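Side-chain contacts in putative oxidoreductase (Salmonella enterica subsp. enterica serovar Typhimurium, PDB 3NX4), which binds NADP and probably reduces acryloyl-CoA at the expense of NADPH, as a medium-chain dehydrogenase/reductase family member: residues Val34-Leu39 with Leu116-Ala121; Tyr41-Ala46 with Pro61-Ala66; His184-Ser189 with Gln314-Thr319. All coordinates share one frame; numbering follows the deposited sequence.

Contact 1 of 3, residues Val34-Leu39 with Leu116-Ala121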
loop_
_atom_site.group_PDB
_atom_site.type_symbol
_atom_site.label_atom_id
_atom_site.label_comp_id
_atom_site.label_asym_id
_atom_site.label_seq_id
_atom_site.Cartn_x
_atom_site.Cartn_y
_atom_site.Cartn_z
ATOM N N VAL A 34 16.994 -15.272 31.081
ATOM C CA VAL A 34 16.630 -15.725 29.743
ATOM C C VAL A 34 16.791 -17.226 29.588
ATOM O O VAL A 34 17.821 -17.789 29.959
ATOM C CB VAL A 34 17.475 -15.008 28.674
ATOM C CG1 VAL A 34 17.178 -15.566 27.286
ATOM C CG2 VAL A 34 17.214 -13.490 28.731
ATOM N N HIS A 35 15.775 -17.878 29.034
ATOM C CA HIS A 35 15.838 -19.322 28.839
ATOM C C HIS A 35 15.912 -19.694 27.370
ATOM O O HIS A 35 16.478 -20.726 27.017
ATOM C CB HIS A 35 14.652 -20.005 29.518
ATOM C CG HIS A 35 14.635 -19.817 31.003
ATOM N ND1 HIS A 35 13.479 -19.576 31.712
ATOM C CD2 HIS A 35 15.641 -19.812 31.910
ATOM C CE1 HIS A 35 13.771 -19.439 32.994
ATOM N NE2 HIS A 35 15.077 -19.576 33.140
ATOM N N TRP A 36 15.347 -18.841 26.518
ATOM C CA TRP A 36 15.363 -19.058 25.076
ATOM C C TRP A 36 15.552 -17.746 24.339
ATOM O O TRP A 36 15.108 -16.691 24.801
ATOM C CB TRP A 36 14.049 -19.691 24.617
ATOM C CG TRP A 36 13.760 -20.986 25.286
ATOM C CD1 TRP A 36 12.982 -21.185 26.396
ATOM C CD2 TRP A 36 14.247 -22.272 24.901
ATOM N NE1 TRP A 36 12.955 -22.520 26.719
ATOM C CE2 TRP A 36 13.729 -23.207 25.820
ATOM C CE3 TRP A 36 15.073 -22.728 23.863
ATOM C CZ2 TRP A 36 14.011 -24.571 25.734
ATOM C CZ3 TRP A 36 15.353 -24.078 23.785
ATOM C CH2 TRP A 36 14.820 -24.984 24.710
ATOM N N SER A 37 16.225 -17.814 23.198
ATOM C CA SER A 37 16.246 -16.707 22.253
ATOM C C SER A 37 16.094 -17.297 20.847
ATOM O O SER A 37 15.744 -18.469 20.701
ATOM C CB SER A 37 17.532 -15.884 22.381
ATOM O OG SER A 37 17.483 -14.724 21.557
ATOM N N SER A 38 16.342 -16.492 19.818
ATOM C CA SER A 38 16.312 -16.997 18.453
ATOM C C SER A 38 17.227 -16.178 17.558
ATOM O O SER A 38 17.773 -15.164 17.981
ATOM C CB SER A 38 14.877 -17.007 17.899
ATOM O OG SER A 38 14.513 -15.762 17.327
ATOM N N LEU A 39 17.429 -16.642 16.332
ATOM C CA LEU A 39 18.175 -15.867 15.359
ATOM C C LEU A 39 17.255 -15.483 14.216
ATOM O O LEU A 39 16.728 -16.352 13.520
ATOM C CB LEU A 39 19.346 -16.666 14.797
ATOM C CG LEU A 39 20.432 -17.057 15.793
ATOM C CD1 LEU A 39 21.565 -17.809 15.075
ATOM C CD2 LEU A 39 20.956 -15.819 16.501
ATOM N N LEU A 116 0.939 -20.886 25.466
ATOM C CA LEU A 116 2.199 -20.822 24.728
ATOM C C LEU A 116 3.388 -21.096 25.642
ATOM O O LEU A 116 3.573 -20.398 26.639
ATOM C CB LEU A 116 2.356 -19.447 24.070
ATOM C CG LEU A 116 3.494 -19.281 23.063
ATOM C CD1 LEU A 116 3.288 -20.213 21.866
ATOM C CD2 LEU A 116 3.600 -17.825 22.596
ATOM N N SER A 117 4.197 -22.099 25.298
ATOM C CA SER A 117 5.393 -22.396 26.078
ATOM C C SER A 117 6.464 -21.355 25.790
ATOM O O SER A 117 6.482 -20.750 24.733
ATOM C CB SER A 117 5.924 -23.800 25.772
ATOM O OG SER A 117 6.632 -23.821 24.537
ATOM N N SER A 118 7.354 -21.149 26.745
ATOM C CA SER A 118 8.472 -20.231 26.571
ATOM C C SER A 118 9.312 -20.638 25.345
ATOM O O SER A 118 9.731 -19.788 24.553
ATOM C CB SER A 118 9.323 -20.225 27.855
ATOM O OG SER A 118 10.384 -19.293 27.783
ATOM N N ARG A 119 9.535 -21.942 25.178
ATOM C CA ARG A 119 10.311 -22.445 24.045
ATOM C C ARG A 119 9.614 -22.147 22.712
ATOM O O ARG A 119 10.238 -21.691 21.748
ATOM C CB ARG A 119 10.590 -23.956 24.193
ATOM C CG ARG A 119 11.481 -24.541 23.086
ATOM C CD ARG A 119 11.723 -26.042 23.293
ATOM N NE ARG A 119 12.705 -26.569 22.347
ATOM C CZ ARG A 119 12.407 -27.104 21.160
ATOM N NH1 ARG A 119 11.145 -27.203 20.766
ATOM N NH2 ARG A 119 13.375 -27.561 20.372
ATOM N N ASN A 120 8.312 -22.391 22.662
ATOM C CA ASN A 120 7.558 -22.123 21.440
ATOM C C ASN A 120 7.444 -20.644 21.096
ATOM O O ASN A 120 7.360 -20.284 19.919
ATOM C CB ASN A 120 6.187 -22.787 21.483
ATOM C CG ASN A 120 6.277 -24.293 21.272
ATOM O OD1 ASN A 120 7.299 -24.795 20.811
ATOM N ND2 ASN A 120 5.214 -25.015 21.608
ATOM N N ALA A 121 7.456 -19.796 22.123
ATOM C CA ALA A 121 7.389 -18.354 21.933
ATOM C C ALA A 121 8.574 -17.882 21.103
ATOM O O ALA A 121 8.466 -16.932 20.326
ATOM C CB ALA A 121 7.364 -17.629 23.295
HETATM O O HOH W 1 11.099 -19.718 30.605
#

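Contact 2 of 3, residues Tyr41-Ala46 with Pro61-Ala66. With NAP (NADP nicotinamide-adenine-dinucleotide phosphate), chain C.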
loop_
_atom_site.group_PDB
_atom_site.type_symbol
_atom_site.label_atom_id
_atom_site.label_comp_id
_atom_site.label_asym_id
_atom_site.label_seq_id
_atom_site.Cartn_x
_atom_site.Cartn_y
_atom_site.Cartn_z
ATOM N N TYR A 41 16.813 -12.824 10.669
ATOM C CA TYR A 41 17.644 -12.235 9.632
ATOM C C TYR A 41 18.361 -11.003 10.179
ATOM O O TYR A 41 19.553 -10.807 9.942
ATOM C CB TYR A 41 16.796 -11.875 8.403
ATOM C CG TYR A 41 17.610 -11.473 7.196
ATOM C CD1 TYR A 41 17.783 -10.133 6.863
ATOM C CD2 TYR A 41 18.224 -12.434 6.399
ATOM C CE1 TYR A 41 18.532 -9.763 5.763
ATOM C CE2 TYR A 41 18.976 -12.071 5.294
ATOM C CZ TYR A 41 19.130 -10.736 4.983
ATOM O OH TYR A 41 19.881 -10.373 3.887
ATOM N N LYS A 42 17.639 -10.173 10.928
ATOM C CA LYS A 42 18.248 -8.960 11.459
ATOM C C LYS A 42 19.378 -9.286 12.445
ATOM O O LYS A 42 20.409 -8.618 12.447
ATOM C CB LYS A 42 17.204 -8.032 12.096
ATOM C CG LYS A 42 17.692 -6.588 12.200
ATOM C CD LYS A 42 16.899 -5.758 13.197
ATOM C CE LYS A 42 15.463 -5.597 12.780
ATOM N NZ LYS A 42 14.755 -4.611 13.654
ATOM N N ASP A 43 19.183 -10.312 13.273
ATOM C CA ASP A 43 20.230 -10.763 14.189
ATOM C C ASP A 43 21.454 -11.250 13.402
ATOM O O ASP A 43 22.593 -11.026 13.809
ATOM C CB ASP A 43 19.738 -11.907 15.083
ATOM C CG ASP A 43 18.593 -11.511 15.985
ATOM O OD1 ASP A 43 18.687 -10.453 16.647
ATOM O OD2 ASP A 43 17.599 -12.272 16.039
ATOM N N ALA A 44 21.213 -11.941 12.289
ATOM C CA ALA A 44 22.306 -12.461 11.469
ATOM C C ALA A 44 23.107 -11.317 10.839
ATOM O O ALA A 44 24.334 -11.366 10.788
ATOM C CB ALA A 44 21.780 -13.432 10.396
ATOM N N LEU A 45 22.410 -10.287 10.368
ATOM C CA LEU A 45 23.069 -9.075 9.878
ATOM C C LEU A 45 23.936 -8.433 10.963
ATOM O O LEU A 45 25.089 -8.075 10.719
ATOM C CB LEU A 45 22.037 -8.060 9.395
ATOM C CG LEU A 45 21.340 -8.357 8.071
ATOM C CD1 LEU A 45 20.218 -7.365 7.830
ATOM C CD2 LEU A 45 22.355 -8.335 6.935
ATOM N N ALA A 46 23.370 -8.272 12.156
ATOM C CA ALA A 46 24.114 -7.711 13.279
ATOM C C ALA A 46 25.377 -8.523 13.558
ATOM O O ALA A 46 26.480 -7.979 13.640
ATOM C CB ALA A 46 23.235 -7.660 14.526
ATOM N N PRO A 61 23.654 -8.789 21.037
ATOM C CA PRO A 61 22.601 -8.821 20.022
ATOM C C PRO A 61 21.455 -9.723 20.462
ATOM O O PRO A 61 21.495 -10.291 21.561
ATOM C CB PRO A 61 23.318 -9.423 18.818
ATOM C CG PRO A 61 24.285 -10.387 19.436
ATOM C CD PRO A 61 24.762 -9.710 20.714
ATOM N N GLY A 62 20.447 -9.849 19.605
ATOM C CA GLY A 62 19.299 -10.687 19.888
ATOM C C GLY A 62 18.066 -9.834 20.129
ATOM O O GLY A 62 17.908 -9.243 21.202
ATOM N N ILE A 63 17.189 -9.775 19.132
ATOM C CA ILE A 63 16.013 -8.922 19.209
ATOM C C ILE A 63 14.858 -9.618 19.925
ATOM O O ILE A 63 13.823 -9.007 20.182
ATOM C CB ILE A 63 15.565 -8.442 17.800
ATOM C CG1 ILE A 63 15.114 -9.624 16.936
ATOM C CG2 ILE A 63 16.699 -7.685 17.110
ATOM C CD1 ILE A 63 14.774 -9.230 15.491
ATOM N N ASP A 64 15.041 -10.897 20.244
ATOM C CA ASP A 64 14.011 -11.667 20.934
ATOM C C ASP A 64 14.571 -12.311 22.197
ATOM O O ASP A 64 15.761 -12.605 22.276
ATOM C CB ASP A 64 13.506 -12.824 20.052
ATOM C CG ASP A 64 13.033 -12.380 18.688
ATOM O OD1 ASP A 64 12.612 -11.215 18.535
ATOM O OD2 ASP A 64 13.055 -13.232 17.767
ATOM N N PHE A 65 13.702 -12.559 23.170
ATOM C CA PHE A 65 14.029 -13.486 24.250
ATOM C C PHE A 65 12.766 -13.925 24.979
ATOM O O PHE A 65 11.723 -13.278 24.885
ATOM C CB PHE A 65 15.087 -12.920 25.218
ATOM C CG PHE A 65 14.603 -11.753 26.067
ATOM C CD1 PHE A 65 13.668 -11.943 27.071
ATOM C CD2 PHE A 65 15.102 -10.473 25.860
ATOM C CE1 PHE A 65 13.233 -10.865 27.863
ATOM C CE2 PHE A 65 14.679 -9.402 26.643
ATOM C CZ PHE A 65 13.739 -9.599 27.641
ATOM N N ALA A 66 12.861 -15.048 25.678
ATOM C CA ALA A 66 11.808 -15.478 26.582
ATOM C C ALA A 66 12.461 -15.999 27.858
ATOM O O ALA A 66 13.464 -16.710 27.802
ATOM C CB ALA A 66 10.963 -16.551 25.944
HETATM P PA NAP C . 15.190 -15.667 6.355
HETATM O O1A NAP C . 14.839 -16.768 7.267
HETATM O O2A NAP C . 16.602 -15.522 5.970
HETATM O O5B NAP C . 14.254 -15.708 5.061
HETATM C C5B NAP C . 14.616 -14.954 3.937
HETATM C C4B NAP C . 14.286 -15.834 2.741
HETATM O O4B NAP C . 14.417 -15.072 1.573
HETATM C C3B NAP C . 15.247 -17.017 2.602
HETATM O O3B NAP C . 14.732 -18.160 3.258
HETATM C C2B NAP C . 15.297 -17.236 1.103
HETATM O O2B NAP C . 14.229 -18.092 0.772
HETATM C C1B NAP C . 14.976 -15.865 0.534
HETATM N N9A NAP C . 16.181 -15.172 0.056
HETATM C C8A NAP C . 17.387 -15.048 0.702
HETATM N N7A NAP C . 18.208 -14.308 -0.083
HETATM C C5A NAP C . 17.541 -13.951 -1.199
HETATM C C6A NAP C . 17.900 -13.210 -2.318
HETATM N N6A NAP C . 19.116 -12.689 -2.433
HETATM N N1A NAP C . 16.978 -13.012 -3.315
HETATM C C2A NAP C . 15.713 -13.549 -3.211
HETATM N N3A NAP C . 15.360 -14.292 -2.104
HETATM C C4A NAP C . 16.264 -14.488 -1.120
HETATM O O3 NAP C . 14.755 -14.261 7.025
HETATM P PN NAP C . 13.532 -13.932 8.005
HETATM O O1N NAP C . 13.995 -13.890 9.411
HETATM O O2N NAP C . 12.429 -14.846 7.631
HETATM O O5D NAP C . 13.216 -12.436 7.496
HETATM C C5D NAP C . 12.786 -12.254 6.168
HETATM C C4D NAP C . 12.907 -10.786 5.790
HETATM O O4D NAP C . 12.003 -10.053 6.580
HETATM C C3D NAP C . 14.290 -10.236 6.097
HETATM O O3D NAP C . 14.641 -9.297 5.105
HETATM C C2D NAP C . 14.120 -9.533 7.424
HETATM O O2D NAP C . 15.008 -8.449 7.552
HETATM C C1D NAP C . 12.689 -9.050 7.298
HETATM N N1N NAP C . 12.011 -8.832 8.581
HETATM C C2N NAP C . 11.573 -7.570 8.866
HETATM C C3N NAP C . 10.900 -7.291 10.052
HETATM C C7N NAP C . 10.016 -6.075 10.064
HETATM O O7N NAP C . 9.839 -5.344 11.250
HETATM N N7N NAP C . 9.419 -5.718 8.933
HETATM C C4N NAP C . 10.674 -8.327 10.958
HETATM C C5N NAP C . 11.124 -9.619 10.654
HETATM C C6N NAP C . 11.784 -9.860 9.451
HETATM P P2B NAP C . 14.375 -19.173 -0.429
HETATM O O1X NAP C . 13.229 -20.138 -0.288
HETATM O O2X NAP C . 14.289 -18.465 -1.759
HETATM O O3X NAP C . 15.700 -19.869 -0.270
HETATM O O HOH W 2 17.046 -12.671 18.759
HETATM O O HOH W 3 20.620 -8.506 16.996
#

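Contact 3 of 3, residues His184-Ser189 with Gln314-Thr319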
loop_
_atom_site.group_PDB
_atom_site.type_symbol
_atom_site.label_atom_id
_atom_site.label_comp_id
_atom_site.label_asym_id
_atom_site.label_seq_id
_atom_site.Cartn_x
_atom_site.Cartn_y
_atom_site.Cartn_z
ATOM N N HIS A 184 11.680 -27.675 -1.308
ATOM C CA HIS A 184 10.316 -27.936 -1.781
ATOM C C HIS A 184 9.510 -28.907 -0.917
ATOM O O HIS A 184 8.326 -28.672 -0.663
ATOM C CB HIS A 184 10.298 -28.352 -3.258
ATOM C CG HIS A 184 10.640 -27.231 -4.190
ATOM N ND1 HIS A 184 10.286 -27.228 -5.523
ATOM C CD2 HIS A 184 11.300 -26.068 -3.974
ATOM C CE1 HIS A 184 10.715 -26.114 -6.089
ATOM N NE2 HIS A 184 11.337 -25.395 -5.172
ATOM N N GLY A 185 10.139 -29.995 -0.477
ATOM C CA GLY A 185 9.456 -30.951 0.376
ATOM C C GLY A 185 9.064 -30.322 1.707
ATOM O O GLY A 185 7.981 -30.563 2.242
ATOM N N TYR A 186 9.959 -29.508 2.247
ATOM C CA TYR A 186 9.713 -28.836 3.507
ATOM C C TYR A 186 8.517 -27.884 3.349
ATOM O O TYR A 186 7.631 -27.845 4.200
ATOM C CB TYR A 186 10.983 -28.097 3.940
ATOM C CG TYR A 186 10.789 -27.066 5.031
ATOM C CD1 TYR A 186 10.627 -27.449 6.362
ATOM C CD2 TYR A 186 10.804 -25.708 4.739
ATOM C CE1 TYR A 186 10.464 -26.499 7.368
ATOM C CE2 TYR A 186 10.630 -24.751 5.739
ATOM C CZ TYR A 186 10.466 -25.153 7.043
ATOM O OH TYR A 186 10.309 -24.200 8.027
ATOM N N LEU A 187 8.474 -27.144 2.243
ATOM C CA LEU A 187 7.379 -26.189 2.012
ATOM C C LEU A 187 6.042 -26.907 1.846
ATOM O O LEU A 187 5.015 -26.457 2.369
ATOM C CB LEU A 187 7.662 -25.308 0.785
ATOM C CG LEU A 187 8.819 -24.320 0.935
ATOM C CD1 LEU A 187 9.160 -23.679 -0.400
ATOM C CD2 LEU A 187 8.503 -23.258 1.997
ATOM N N LYS A 188 6.054 -28.028 1.126
ATOM C CA LYS A 188 4.855 -28.847 1.000
ATOM C C LYS A 188 4.366 -29.314 2.372
ATOM O O LYS A 188 3.161 -29.307 2.646
ATOM C CB LYS A 188 5.097 -30.049 0.071
ATOM C CG LYS A 188 5.240 -29.653 -1.407
ATOM C CD LYS A 188 5.615 -30.863 -2.281
ATOM C CE LYS A 188 6.031 -30.462 -3.706
ATOM N NZ LYS A 188 4.911 -29.903 -4.523
ATOM N N SER A 189 5.295 -29.692 3.245
ATOM C CA SER A 189 4.904 -30.203 4.558
ATOM C C SER A 189 4.308 -29.098 5.448
ATOM O O SER A 189 3.491 -29.374 6.327
ATOM C CB SER A 189 6.077 -30.892 5.265
ATOM O OG SER A 189 6.993 -29.939 5.777
ATOM N N GLN A 314 21.563 -20.668 3.680
ATOM C CA GLN A 314 21.822 -22.095 3.826
ATOM C C GLN A 314 21.031 -22.744 4.965
ATOM O O GLN A 314 21.356 -23.847 5.400
ATOM C CB GLN A 314 23.321 -22.354 4.020
ATOM C CG GLN A 314 24.186 -21.856 2.871
ATOM C CD GLN A 314 25.664 -22.094 3.109
ATOM O OE1 GLN A 314 26.056 -22.663 4.129
ATOM N NE2 GLN A 314 26.495 -21.661 2.165
ATOM N N VAL A 315 19.994 -22.069 5.447
ATOM C CA VAL A 315 19.127 -22.668 6.451
ATOM C C VAL A 315 17.677 -22.584 6.012
ATOM O O VAL A 315 17.334 -21.780 5.150
ATOM C CB VAL A 315 19.281 -21.981 7.828
ATOM C CG1 VAL A 315 20.679 -22.217 8.380
ATOM C CG2 VAL A 315 18.989 -20.506 7.715
ATOM N N GLN A 316 16.826 -23.422 6.589
ATOM C CA GLN A 316 15.391 -23.266 6.383
ATOM C C GLN A 316 14.656 -23.263 7.725
ATOM O O GLN A 316 15.128 -23.836 8.700
ATOM C CB GLN A 316 14.850 -24.345 5.440
ATOM C CG GLN A 316 15.081 -25.773 5.888
ATOM C CD GLN A 316 14.610 -26.766 4.845
ATOM O OE1 GLN A 316 14.758 -26.533 3.649
ATOM N NE2 GLN A 316 14.014 -27.864 5.292
ATOM N N GLY A 317 13.511 -22.594 7.786
ATOM C CA GLY A 317 12.754 -22.556 9.023
ATOM C C GLY A 317 13.293 -21.558 10.031
ATOM O O GLY A 317 13.822 -20.511 9.667
ATOM N N ARG A 318 13.160 -21.891 11.311
ATOM C CA ARG A 318 13.489 -20.966 12.390
ATOM C C ARG A 318 14.657 -21.473 13.242
ATOM O O ARG A 318 14.737 -22.661 13.555
ATOM C CB ARG A 318 12.254 -20.764 13.263
ATOM C CG ARG A 318 11.129 -19.986 12.560
ATOM C CD ARG A 318 11.387 -18.488 12.608
ATOM N NE ARG A 318 11.520 -18.039 14.000
ATOM C CZ ARG A 318 12.525 -17.303 14.457
ATOM N NH1 ARG A 318 13.476 -16.890 13.632
ATOM N NH2 ARG A 318 12.572 -16.965 15.738
ATOM N N THR A 319 15.564 -20.574 13.604
ATOM C CA THR A 319 16.699 -20.950 14.439
ATOM C C THR A 319 16.423 -20.570 15.886
ATOM O O THR A 319 16.310 -19.389 16.217
ATOM C CB THR A 319 18.005 -20.277 13.974
ATOM O OG1 THR A 319 18.298 -20.676 12.632
ATOM C CG2 THR A 319 19.172 -20.682 14.875
#

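Contact 1 of 3, residues Val34-Leu39 with Leu116-Ala121
Arg119 meets Trp36 with its hydrocarbon chain and not with the flat of its charged end. CG sits over the indole face, 3.6 Å from the centroid of the six-membered ring of Trp36 and 10° off the ring normal, a CH-pi contact. The guanidinium plane stands 85° from the ring plane, so the two groups are not stacked; Trp36 CH2 lies at the guanidinium edge, 3.5 Å from Arg119 NE. Extended from CG to NE, the chain carries its terminal nitrogens past the indole, and Arg119 NH2 forms a salt bridge with Glu297.

Trp36 belongs to strand 30-39, and the arginine to the first turn of helix 118-140, where Ser117 is the N-cap: its OG accepts from Asn120 N at 2.9 Å. In the strand, His35 and Trp36 both face Ala66 of the neighbouring strand, a classic beta bulge. Trp36 points toward the helix start, whereas the imidazole of His35 leads away from it. At the indole edge Ser118 OG lies 3.5 Å from Trp36 CD1. The same hydroxyl, opposite the backbone N (chi1 -176°), shares a water with His35, 2.9 Å from Ser118 OG and 2.6 Å from His35 ND1 in the imidazole plane.

Contact 2 of 3, residues Tyr41-Ala46 with Pro61-Ala66
Asp43 and Gly62 mark the closest approach of the backbones, their CA atoms 5.8 Å apart. Residues 41-46 form the opening turns of helix 41-48, while 61-63 run as a loop into strand 64-72. The phi of 110° at Gly62 is readily adopted only by glycine; here the chain passes close enough for Gly62 CA to touch Asp43 OD1.

Asp43 carries the polar part of the contact. With CG anti to the carbonyl carbon, its carboxylate reaches across to the loop, where OD1 accepts from Ile63 N at 3.0 Å. The donor comes from the syn side, 17° out of the carboxylate plane, and the N-H...O angle of 140° shows a bent bond. Two waters widen this link. One donates to Asp43 OD1 and accepts from Gly62 N at 2.9 Å; the other donates to Asp43 OD2 and accepts from Asp64 N at 3.1 Å. OD2 also takes the backbone N-H of Asn40, just before the helix.

Ile63 crosses the carboxylate with its aliphatic branches, CG2 lying 3.4 Å from Asp43 OD1. Its CD1 reaches on to Lys42 CB at 4.3 Å, while the ammonium end of Lys42 pairs with Glu92.

On the cofactor side of the helix, Tyr41 N donates to O1N of the NADP diphosphate at 3.3 Å, and Tyr41 CD1 approaches O2D of the nicotinamide ribose at 3.3 Å. In this GroES-like domain the helix N-terminus thus meets a phosphate, whose negative charge its dipole would probably stabilise. The Asp43 carboxylate, in turn, is engaged by two backbone N-H groups and two waters, which implies that it ties the helix to the loop that leads into strand 64-72, through Ile63 N.

Contact 3 of 3, residues His184-Ser189 with Gln314-Thr319
Tyr186 lies against Gln316 and Gly317 where the Rossmann-type domain, with its parallel sheet in the order 3-2-1-4-5-6, meets the segment leading into strand 318-322 of the mixed sheet. Helix 184-190, which carries the tyrosine, falls between strands 174-178 and 194-197 in the chain.

From the helix the side chain leaves with CG anti to the backbone N (chi1 165°), directed at the opposing segment. Tyr186 CB is already in contact, 3.3 Å from Gln316 NE2. Tyr186 CG meets that same Gln316 NE2 at 3.3 Å, and Tyr186 CD1 follows at 3.6 Å from it. Tyr186 CD2 is 3.9 Å from the same Gln316 NE2. These distances place the amide over one ring face near its CB end, and the planes are 30° apart, a tilted stack without a hydrogen bond between the two residues. The glutamine reaches this position extended beyond CG, its side chain running opposite to that of the tyrosine; the Gln316 side chain also touches Arg180, an NADP-binding residue.

Farther out the partner changes from side chain to backbone: Tyr186 CE2 is 4.1 Å from Gly317 N, and Tyr186 CZ is 4.0 Å from Gly317 CA. At the tip, the phenolic oxygen is hydrogen-bonded to Ser161 OG while resting against the glycine, with Tyr186 OH 3.1 Å from Gly317 CA.

Contacts 1 and 2 adjoin in one sheet, where strands 30-39 and 64-72 are neighbours: Ser37 OG probably bonds to Asp64 O, and His35 N to Ala66 O. Contact 3 reaches that sheet through strand 318-322, Arg318 NH2 lying 2.8 Å from Ser38 OG, but its other half belongs to the Rossmann-type domain. Contact 2 is the buried one and relies on a carboxylate, backbone N-H groups and waters; contacts 1 and 3 are partly buried and each use one face of an aromatic ring, covered by an alkyl chain in the first and an amide in the other. NADP is bonded in contact 2, lies about 6 Å from Gly317 in contact 3, and is remote from contact 1.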